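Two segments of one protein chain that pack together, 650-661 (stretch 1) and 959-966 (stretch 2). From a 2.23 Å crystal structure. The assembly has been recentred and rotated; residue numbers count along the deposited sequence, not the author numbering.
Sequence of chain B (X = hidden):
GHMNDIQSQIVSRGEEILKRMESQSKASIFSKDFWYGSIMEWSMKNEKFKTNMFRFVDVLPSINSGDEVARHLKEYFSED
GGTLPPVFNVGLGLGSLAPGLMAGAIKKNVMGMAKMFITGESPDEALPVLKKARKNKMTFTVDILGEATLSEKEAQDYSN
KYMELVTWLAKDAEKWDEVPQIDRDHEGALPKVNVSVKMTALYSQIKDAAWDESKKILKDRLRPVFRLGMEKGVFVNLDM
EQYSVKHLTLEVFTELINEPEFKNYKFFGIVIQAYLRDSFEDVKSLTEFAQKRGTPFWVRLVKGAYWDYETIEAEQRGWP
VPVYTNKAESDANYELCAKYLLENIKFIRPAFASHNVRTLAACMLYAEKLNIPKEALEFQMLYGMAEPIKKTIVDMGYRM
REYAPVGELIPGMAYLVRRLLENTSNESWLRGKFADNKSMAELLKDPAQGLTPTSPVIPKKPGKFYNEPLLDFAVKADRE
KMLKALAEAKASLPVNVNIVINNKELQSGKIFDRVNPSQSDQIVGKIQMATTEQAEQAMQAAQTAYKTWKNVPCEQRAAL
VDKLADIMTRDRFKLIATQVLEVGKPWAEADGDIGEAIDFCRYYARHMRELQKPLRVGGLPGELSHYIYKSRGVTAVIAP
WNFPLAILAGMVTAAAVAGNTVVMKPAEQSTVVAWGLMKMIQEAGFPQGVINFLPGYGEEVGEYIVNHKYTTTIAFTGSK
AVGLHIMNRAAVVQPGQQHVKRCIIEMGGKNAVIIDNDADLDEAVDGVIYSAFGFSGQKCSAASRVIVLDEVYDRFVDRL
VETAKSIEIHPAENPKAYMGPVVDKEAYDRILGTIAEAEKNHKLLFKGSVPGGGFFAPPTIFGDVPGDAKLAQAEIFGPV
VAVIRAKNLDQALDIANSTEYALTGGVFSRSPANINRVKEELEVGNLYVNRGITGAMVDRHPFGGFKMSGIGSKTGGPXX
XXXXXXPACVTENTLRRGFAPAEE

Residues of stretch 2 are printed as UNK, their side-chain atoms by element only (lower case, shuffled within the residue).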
# COMPACT_ATOMS: atom_id res chain seq x y z
N GLY B 650 -14.02 -14.96 -6.28
CA GLY B 650 -13.16 -13.97 -5.65
C GLY B 650 -12.57 -14.46 -4.33
O GLY B 650 -11.39 -14.25 -4.04
N MET B 651 -13.40 -15.07 -3.48
CA MET B 651 -12.90 -15.61 -2.22
C MET B 651 -11.87 -16.71 -2.48
O MET B 651 -10.78 -16.70 -1.89
CB MET B 651 -14.06 -16.16 -1.37
CG MET B 651 -15.07 -15.13 -0.86
SD MET B 651 -16.55 -15.97 -0.21
CE MET B 651 -17.19 -14.76 0.93
N VAL B 652 -12.18 -17.63 -3.39
CA VAL B 652 -11.31 -18.79 -3.62
C VAL B 652 -9.98 -18.36 -4.24
O VAL B 652 -8.92 -18.85 -3.84
CB VAL B 652 -12.03 -19.84 -4.50
CG1 VAL B 652 -11.06 -20.96 -4.93
CG2 VAL B 652 -13.17 -20.46 -3.75
N THR B 653 -10.02 -17.50 -5.27
CA THR B 653 -8.78 -17.12 -5.94
C THR B 653 -7.93 -16.22 -5.05
O THR B 653 -6.69 -16.32 -5.06
CB THR B 653 -9.03 -16.45 -7.29
OG1 THR B 653 -9.85 -15.29 -7.11
CG2 THR B 653 -9.68 -17.39 -8.26
N ALA B 654 -8.56 -15.32 -4.29
CA ALA B 654 -7.78 -14.49 -3.38
C ALA B 654 -7.04 -15.36 -2.37
O ALA B 654 -5.83 -15.23 -2.20
CB ALA B 654 -8.66 -13.47 -2.65
N ALA B 655 -7.76 -16.29 -1.74
CA ALA B 655 -7.15 -17.18 -0.76
C ALA B 655 -6.04 -18.00 -1.40
O ALA B 655 -4.92 -18.08 -0.88
CB ALA B 655 -8.21 -18.10 -0.16
N ALA B 656 -6.33 -18.63 -2.54
CA ALA B 656 -5.37 -19.53 -3.16
C ALA B 656 -4.18 -18.78 -3.73
O ALA B 656 -3.03 -19.21 -3.54
CB ALA B 656 -6.06 -20.37 -4.24
N VAL B 657 -4.41 -17.65 -4.42
CA VAL B 657 -3.28 -16.95 -5.01
C VAL B 657 -2.36 -16.44 -3.91
O VAL B 657 -1.14 -16.33 -4.11
CB VAL B 657 -3.71 -15.80 -5.95
CG1 VAL B 657 -3.95 -14.50 -5.16
CG2 VAL B 657 -2.65 -15.57 -7.01
N ALA B 658 -2.90 -16.16 -2.72
CA ALA B 658 -2.06 -15.76 -1.60
C ALA B 658 -1.27 -16.92 -1.01
O ALA B 658 -0.52 -16.69 -0.06
CB ALA B 658 -2.90 -15.11 -0.50
N GLY B 659 -1.39 -18.13 -1.55
CA GLY B 659 -0.66 -19.26 -1.02
C GLY B 659 -1.43 -20.11 -0.03
O GLY B 659 -0.83 -20.98 0.61
N ASN B 660 -2.71 -19.84 0.19
CA ASN B 660 -3.50 -20.68 1.07
C ASN B 660 -4.15 -21.81 0.29
O ASN B 660 -4.29 -21.75 -0.94
CB ASN B 660 -4.55 -19.85 1.79
CG ASN B 660 -3.95 -18.66 2.51
OD1 ASN B 660 -3.39 -18.80 3.61
ND2 ASN B 660 -4.05 -17.48 1.89
N THR B 661 -4.56 -22.86 1.00
CA THR B 661 -5.44 -23.86 0.40
C THR B 661 -6.86 -23.60 0.88
O THR B 661 -7.10 -22.82 1.80
CB THR B 661 -4.98 -25.29 0.72
OG1 THR B 661 -4.97 -25.50 2.13
CG2 THR B 661 -3.55 -25.50 0.19
N UNK B 959 -6.66 -3.34 -0.33
CA UNK B 959 -6.41 -3.93 0.98
C UNK B 959 -6.87 -5.37 1.07
O UNK B 959 -6.55 -6.05 2.06
c UNK B 959 -7.09 -3.11 2.11
o UNK B 959 -5.32 -1.48 1.98
c UNK B 959 -6.54 -1.69 2.23
o UNK B 959 -7.33 -0.76 2.52
N UNK B 960 -7.61 -5.87 0.07
CA UNK B 960 -8.37 -7.11 0.28
C UNK B 960 -7.47 -8.34 0.37
O UNK B 960 -7.62 -9.16 1.28
c UNK B 960 -12.07 -9.53 0.63
c UNK B 960 -11.25 -8.45 0.39
c UNK B 960 -10.27 -8.48 -0.60
o UNK B 960 -12.73 -11.75 0.12
c UNK B 960 -9.38 -7.29 -0.84
c UNK B 960 -10.95 -10.74 -1.11
c UNK B 960 -10.12 -9.64 -1.34
c UNK B 960 -11.92 -10.68 -0.12
N UNK B 961 -6.53 -8.49 -0.57
CA UNK B 961 -5.70 -9.69 -0.63
C UNK B 961 -4.88 -9.89 0.65
O UNK B 961 -4.64 -11.03 1.07
c UNK B 961 -3.16 -10.65 -3.44
c UNK B 961 -5.01 -12.03 -2.37
c UNK B 961 -4.77 -9.61 -1.84
c UNK B 961 -4.01 -10.88 -2.19
N UNK B 962 -4.46 -8.79 1.30
CA UNK B 962 -3.66 -8.88 2.52
C UNK B 962 -4.40 -9.54 3.68
O UNK B 962 -3.75 -10.08 4.59
c UNK B 962 -2.23 -6.81 1.94
c UNK B 962 -1.96 -5.38 2.36
c UNK B 962 -3.20 -7.48 2.94
c UNK B 962 -1.00 -4.71 1.42
n UNK B 962 -0.60 -3.37 1.93
N UNK B 963 -5.73 -9.50 3.68
CA UNK B 963 -6.50 -10.18 4.72
C UNK B 963 -6.28 -11.68 4.73
O UNK B 963 -6.54 -12.34 5.74
c UNK B 963 -7.99 -9.89 4.54
c UNK B 963 -8.42 -8.46 4.85
n UNK B 963 -9.62 -8.50 6.95
o UNK B 963 -7.49 -7.79 6.94
c UNK B 963 -8.48 -8.20 6.34
N UNK B 964 -5.85 -12.25 3.60
CA UNK B 964 -5.55 -13.66 3.48
C UNK B 964 -4.09 -13.98 3.77
O UNK B 964 -3.66 -15.11 3.53
c UNK B 964 -7.40 -14.09 1.79
c UNK B 964 -8.00 -12.92 1.32
o UNK B 964 -11.50 -13.99 1.09
c UNK B 964 -9.57 -15.15 1.78
c UNK B 964 -9.37 -12.86 1.07
c UNK B 964 -5.92 -14.15 2.06
c UNK B 964 -10.14 -13.99 1.31
c UNK B 964 -8.21 -15.19 2.03
N UNK B 965 -3.33 -13.02 4.30
CA UNK B 965 -1.90 -13.15 4.49
C UNK B 965 -1.53 -12.62 5.87
O UNK B 965 -2.36 -12.05 6.58
c UNK B 965 -1.11 -12.43 3.37
c UNK B 965 -1.40 -13.03 2.01
c UNK B 965 -0.73 -10.66 0.75
s UNK B 965 -0.40 -12.40 0.64
N UNK B 966 -0.27 -12.86 6.27
CA UNK B 966 0.37 -12.29 7.44
C UNK B 966 1.54 -11.42 7.01
O UNK B 966 2.34 -11.84 6.16
c UNK B 966 -0.86 -13.28 10.19
o UNK B 966 -2.08 -13.50 10.39
c UNK B 966 -0.16 -14.14 9.19
c UNK B 966 0.89 -13.37 8.42
o UNK B 966 -0.20 -12.38 10.77

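Position 959 carries two side-chain carbons, the second bearing two oxygens, and the group lies out of reach of the helix 650-657. A short carboxylate of this kind is Asp-959, whose oxygens are bonded elsewhere in the structure.

Position 960 has one carbon leading to a six-carbon ring with a single oxygen, eight atoms in all. Its CA-to-CB bond points sideways, yet the ring reaches Ala-654 and the oxygen comes near Met-651. This is Tyr-960, with CE2 3.9 Å from Ala-654 CB and OH 4.2 Å from Met-651 CG.

At 961 there are four carbons, forked at the second, with no polar atom. One tip approaches the carbonyl oxygen of Ala-654 and also touches Val-657 and Ala-658. The residue is Leu-961; its CD1 sits 3.3 Å from Ala-654 O and 3.9 Å from both Ala-654 CB and Val-657 CG1.

Position 962 shows four carbons in a row ending in nitrogen; its CA-to-CB bond points away from the helix, and nothing on stretch 1 is touched: Lys-962. Position 963 has three carbons, the third with one oxygen and one nitrogen, and touches nothing on stretch 1: Gln-963.

Position 964 again has one carbon and a six-carbon ring bearing an oxygen, but here CA-to-CB points toward the helix and the ring lies along it from Met-651 to Ala-655. It is Tyr-964, which has the largest covered area of either stretch. Ala-654 CB stands over one face of the Tyr-964 ring, 4.2 Å from its centroid, a CH-pi contact, and Ala-655 CB is 3.6 Å from Tyr-964 CD2. The hydroxyl bonds its neighbour's, Tyr-960 OH to Tyr-964 OH at 2.7 Å, so the two rings meet at their polar tips.

Position 965 is an unbranched chain of two carbons, sulfur and carbon, packed on Ala-658: Met-965, with CG 3.6 Å from Ala-658 CB. Position 966 has three carbons, the third carrying two oxygens, and is out of reach: Glu-966.

The rule is small against large. Alanines at 654, 655 and 658 let the backbones come close, with CA atoms 5.7 Å apart between Ala-655 and Tyr-964, while two tyrosines, a leucine and a methionine fill the space around the methyls. The polar lock comes where the helix has ended. Gly-659, at positive phi, closes a Schellman motif, and Asn-660 ND2 then donates to Tyr-964 O at 2.9 Å and to Ala-655 O at 3.0 Å. One amide thus ties the last helical turn to the backbone of the opposing segment.

Stretch 2 (959-966) DYLKQYME
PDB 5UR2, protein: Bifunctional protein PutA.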